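Local coordinates for 5'-nucleotidase SURE (Aquifex aeolicus, PDB 2WQK), which probably hydrolyses the phosphate ester of nucleoside 5'-monophosphates, using a divalent metal cation, to release the nucleoside and phosphate, at the interface of chains A and B and the interface of chains A and C. Coordinates in Å, arbitrary orientation; residue numbers count along the deposited sequence, not the author numbering. Chains: chain A/B/C, 5'-nucleotidase SURE.

Chain A meets two different copies of itself here, B through contact 1 and C through contact 2, with about 40 Å between the centres of the C-alpha atoms of the two patches. They have no residue in common. Contact 1 uses strands 186-193 and 199-206 and the turn joining them, whereas contact 2 sets the C-terminal 3-10 helix 238-248 of one chain against the body of the other. Each interface is two-fold symmetric, so every patch has a twin with the chains exchanged. Together the two kinds of pairing could join the four chains of the deposited assembly, although the coordinates alone do not prove a tetramer in solution.

Contact 1: the interface of chains A and B. Residues chain A 190, 192, 202-204; chain B 193-196, 200.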
# COMPACT_ATOMS: atom_id res chain seq x y z
N PHE A 190 -16.11 15.15 13.20
CA PHE A 190 -15.82 16.60 13.02
C PHE A 190 -15.80 16.87 11.52
O PHE A 190 -15.25 16.08 10.76
CB PHE A 190 -14.48 16.96 13.65
CG PHE A 190 -14.48 16.90 15.17
CD1 PHE A 190 -14.61 18.06 15.91
CD2 PHE A 190 -14.38 15.69 15.84
CE1 PHE A 190 -14.63 18.01 17.31
CE2 PHE A 190 -14.40 15.62 17.24
CZ PHE A 190 -14.52 16.80 17.98
N TYR A 192 -14.86 19.47 8.32
CA TYR A 192 -13.94 20.50 7.83
C TYR A 192 -14.27 20.82 6.39
O TYR A 192 -14.96 20.03 5.71
CB TYR A 192 -12.51 20.00 7.91
CG TYR A 192 -12.02 19.68 9.30
CD1 TYR A 192 -11.32 20.61 10.05
CD2 TYR A 192 -12.21 18.42 9.85
CE1 TYR A 192 -10.83 20.28 11.31
CE2 TYR A 192 -11.74 18.10 11.11
CZ TYR A 192 -11.03 19.03 11.83
OH TYR A 192 -10.55 18.70 13.06
N TRP A 202 -13.47 13.93 10.19
CA TRP A 202 -12.52 13.23 11.04
C TRP A 202 -13.35 12.53 12.12
O TRP A 202 -14.06 13.18 12.87
CB TRP A 202 -11.52 14.21 11.67
CG TRP A 202 -10.24 13.56 12.13
CD1 TRP A 202 -10.11 12.41 12.85
CD2 TRP A 202 -8.92 14.02 11.87
NE1 TRP A 202 -8.79 12.11 13.05
CE2 TRP A 202 -8.02 13.10 12.47
CE3 TRP A 202 -8.40 15.12 11.20
CZ2 TRP A 202 -6.61 13.24 12.39
CZ3 TRP A 202 -7.00 15.27 11.16
CH2 TRP A 202 -6.14 14.33 11.73
N ILE A 203 -13.26 11.20 12.15
CA ILE A 203 -13.92 10.40 13.16
C ILE A 203 -13.04 10.39 14.41
O ILE A 203 -11.88 9.90 14.38
CB ILE A 203 -14.16 8.95 12.70
CG1 ILE A 203 -14.88 8.93 11.34
CG2 ILE A 203 -14.94 8.20 13.76
CD1 ILE A 203 -15.05 7.50 10.74
N ALA A 204 -13.56 10.99 15.48
CA ALA A 204 -12.81 11.10 16.73
C ALA A 204 -13.34 10.14 17.78
O ALA A 204 -14.56 9.93 17.88
CB ALA A 204 -12.86 12.53 17.28
N ILE B 193 -6.77 22.38 12.62
CA ILE B 193 -6.54 21.69 13.90
C ILE B 193 -7.41 20.44 14.03
O ILE B 193 -8.62 20.50 13.77
CB ILE B 193 -6.77 22.65 15.09
CG1 ILE B 193 -5.89 23.89 14.94
CG2 ILE B 193 -6.52 21.92 16.40
CD1 ILE B 193 -4.41 23.62 15.15
N ASP B 194 -6.80 19.29 14.33
CA ASP B 194 -7.53 18.03 14.40
C ASP B 194 -8.39 17.96 15.69
O ASP B 194 -8.30 18.84 16.55
CB ASP B 194 -6.60 16.81 14.17
CG ASP B 194 -5.73 16.45 15.39
OD1 ASP B 194 -6.06 16.83 16.54
OD2 ASP B 194 -4.71 15.74 15.19
N PRO B 195 -9.25 16.94 15.81
CA PRO B 195 -10.13 16.81 16.98
C PRO B 195 -9.46 16.71 18.34
O PRO B 195 -10.15 16.90 19.37
CB PRO B 195 -10.88 15.51 16.68
CG PRO B 195 -10.85 15.42 15.20
CD PRO B 195 -9.53 15.89 14.81
N TYR B 196 -8.15 16.41 18.33
CA TYR B 196 -7.33 16.25 19.54
C TYR B 196 -6.43 17.48 19.78
O TYR B 196 -5.57 17.44 20.66
CB TYR B 196 -6.50 14.96 19.42
CG TYR B 196 -7.32 13.79 18.91
CD1 TYR B 196 -8.33 13.23 19.70
CD2 TYR B 196 -7.13 13.27 17.63
CE1 TYR B 196 -9.13 12.17 19.21
CE2 TYR B 196 -7.91 12.19 17.14
CZ TYR B 196 -8.91 11.65 17.94
OH TYR B 196 -9.68 10.59 17.44
N PHE B 200 -2.67 20.05 11.37
CA PHE B 200 -2.47 19.35 10.09
C PHE B 200 -2.63 20.34 8.95
O PHE B 200 -3.12 21.46 9.15
CB PHE B 200 -3.34 18.10 9.94
CG PHE B 200 -4.83 18.37 9.82
CD1 PHE B 200 -5.46 18.29 8.58
CD2 PHE B 200 -5.63 18.63 10.93
CE1 PHE B 200 -6.83 18.50 8.45
CE2 PHE B 200 -7.01 18.82 10.79
CZ PHE B 200 -7.61 18.73 9.56
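B:Pro195, in the turn between strands 186-193 and 199-206 of chain B, is clasped by aromatic side chains from the same two strands of chain A, in what is probably an oligomer interface. Packing is tight around the proline and the neighbouring B:Asp194. CD of B:Pro195 lies over the five-membered ring of A:Trp202, 3.5 Å from CD2, while CB of the same proline covers one face of A:Phe190, 3.6 Å from CE2. A:Trp202 has CG anti to its backbone N (chi1 -159°), and its side chain runs across that of B:Pro195 at about a right angle. The same indole face also receives B:Asp194, whose CB sits 3.4 Å from A:Trp202 CZ3 near the rim. The indole tip then meets the face of B:Phe200, A:Trp202 CZ3 standing 3.6 Å from CE2, with the planes 66° apart. A:Tyr192 adds the polar grip: its phenol OH donates to the backbone O of B:Ile193 at 2.7 Å, in the carbonyl plane and on a lone pair. Beyond this core the contact loosens: the nearly perpendicular rings of A:Tyr192 and B:Phe200 approach no nearer than 4.0 Å, between CE1 and CZ. B:Tyr196 hides little surface, although its OH comes within 3.2 Å of A:Ala204 CA. Within chain B the turn braces itself, as the carboxylate of B:Asp194 takes the N-H of B:Tyr196 from above its plane, with 2.8 Å between OD1 and N.

Contact 2: the interface of chains A and C. Residues chain A 145, 148-149, 153, 155, 160, 177, 228; chain C 244, 246-247.
The C-terminal 3-10 helix 238-248 of chain C lies against helix 135-152 of chain A, the loop that follows it, and strands 158-165, 174-177 and 225-232, a pairing of two copies that may serve the oligomer. C:Leu247 enters the apolar part with its two methyl branches spread: CD1 reaches A:Val228 CG1 at 3.9 Å, and CD2 lies beside A:Lys148 CB on the helix. C:Ile244, with CG1 in the crowded position between backbone N and carbonyl carbon, sends CD1 tip to tip toward A:Leu160 CD2, 3.9 Å away, and beside A:Val177 CG1. C:Ile244 CG2 instead presses on A:Pro155, where a separation of 3.5 Å from CD is tighter than usual. C:Tyr246 also takes the crowded position (chi1 71°), which lays its ring alongside the last turn of helix 135-152, with the hydroxyl at the loop that follows. C:Tyr246 OH donates to the backbone O of A:Gly153 at 2.7 Å, coming from above the carbonyl plane, 43° out of it. A:Lys148 CB meets the ring at its edge, in plane, 3.8 Å from C:Tyr246 CE2, and A:Val149 CG2 touches the hydroxyl. An alanine in place of C:Tyr246 would remove ring and hydroxyl, and would probably loosen the hold on the loop at A:Gly153 and the packing beside A:Lys148. The lysine chain runs extended until it bends at chi4 (-78°), placing A:Lys148 NZ 2.5 Å from water 1, which in turn lies 2.9 Å from the backbone O of C:Tyr246.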
# COMPACT_ATOMS: atom_id res chain seq x y z
N ILE A 145 1.47 -17.05 32.25
CA ILE A 145 0.28 -17.60 31.61
C ILE A 145 0.60 -18.85 30.80
O ILE A 145 -0.10 -19.85 30.91
CB ILE A 145 -0.44 -16.48 30.78
CG1 ILE A 145 -1.03 -15.41 31.72
CG2 ILE A 145 -1.46 -17.10 29.83
CD1 ILE A 145 -1.53 -14.20 30.98
N LYS A 148 1.09 -21.91 32.99
CA LYS A 148 -0.17 -22.46 33.45
C LYS A 148 -0.94 -23.18 32.34
O LYS A 148 -1.50 -24.26 32.54
CB LYS A 148 -1.04 -21.37 34.10
CG LYS A 148 -0.45 -20.78 35.40
CD LYS A 148 -1.43 -19.77 36.02
CE LYS A 148 -0.97 -19.14 37.34
NZ LYS A 148 -1.17 -20.09 38.47
N VAL A 149 -0.94 -22.61 31.15
CA VAL A 149 -1.67 -23.21 30.05
C VAL A 149 -1.05 -24.56 29.66
O VAL A 149 -1.74 -25.51 29.30
CB VAL A 149 -1.72 -22.24 28.85
CG1 VAL A 149 -2.16 -22.96 27.56
CG2 VAL A 149 -2.67 -21.07 29.20
N GLY A 153 -4.27 -26.48 30.11
CA GLY A 153 -4.89 -26.50 28.80
C GLY A 153 -5.97 -25.44 28.57
O GLY A 153 -6.40 -24.72 29.48
N PRO A 155 -9.78 -24.80 26.71
CA PRO A 155 -11.01 -25.52 26.46
C PRO A 155 -11.44 -25.50 25.00
O PRO A 155 -10.80 -24.90 24.14
CB PRO A 155 -12.06 -24.81 27.33
CG PRO A 155 -11.45 -23.50 27.75
CD PRO A 155 -9.98 -23.55 27.48
N LEU A 160 -7.09 -17.80 23.21
CA LEU A 160 -7.07 -16.74 24.21
C LEU A 160 -6.54 -15.42 23.64
O LEU A 160 -5.54 -15.39 22.95
CB LEU A 160 -6.21 -17.15 25.41
CG LEU A 160 -6.61 -18.46 26.08
CD1 LEU A 160 -5.63 -18.73 27.27
CD2 LEU A 160 -8.06 -18.48 26.56
N VAL A 177 -10.11 -13.22 34.01
CA VAL A 177 -10.85 -13.74 32.86
C VAL A 177 -11.96 -12.72 32.55
O VAL A 177 -12.71 -12.32 33.43
CB VAL A 177 -11.44 -15.12 33.16
CG1 VAL A 177 -12.40 -15.59 32.03
CG2 VAL A 177 -10.31 -16.12 33.45
N VAL A 228 -7.73 -11.71 30.18
CA VAL A 228 -7.67 -12.92 29.34
C VAL A 228 -9.11 -13.23 28.90
O VAL A 228 -9.93 -13.60 29.71
CB VAL A 228 -7.08 -14.14 30.08
CG1 VAL A 228 -7.05 -15.34 29.15
CG2 VAL A 228 -5.69 -13.84 30.72
N ILE C 244 -11.00 -21.63 32.42
CA ILE C 244 -9.73 -20.90 32.40
C ILE C 244 -9.55 -20.01 33.64
O ILE C 244 -8.61 -19.22 33.70
CB ILE C 244 -9.49 -20.15 31.09
CG1 ILE C 244 -10.60 -19.13 30.84
CG2 ILE C 244 -9.36 -21.16 29.91
CD1 ILE C 244 -10.21 -18.08 29.83
N TYR C 246 -8.43 -20.92 36.36
CA TYR C 246 -7.12 -21.24 36.92
C TYR C 246 -6.06 -20.15 36.62
O TYR C 246 -5.09 -20.01 37.37
CB TYR C 246 -6.63 -22.61 36.44
CG TYR C 246 -6.23 -22.69 35.00
CD1 TYR C 246 -7.10 -23.20 34.04
CD2 TYR C 246 -4.97 -22.30 34.58
CE1 TYR C 246 -6.75 -23.27 32.71
CE2 TYR C 246 -4.60 -22.37 33.24
CZ TYR C 246 -5.49 -22.87 32.31
OH TYR C 246 -5.09 -22.95 30.99
N LEU C 247 -6.25 -19.36 35.56
CA LEU C 247 -5.30 -18.31 35.24
C LEU C 247 -5.32 -17.15 36.23
O LEU C 247 -4.39 -16.36 36.28
CB LEU C 247 -5.53 -17.79 33.81
CG LEU C 247 -5.18 -18.79 32.71
CD1 LEU C 247 -5.65 -18.27 31.35
CD2 LEU C 247 -3.68 -19.09 32.65
O HOH W 1 -3.01 -21.78 38.29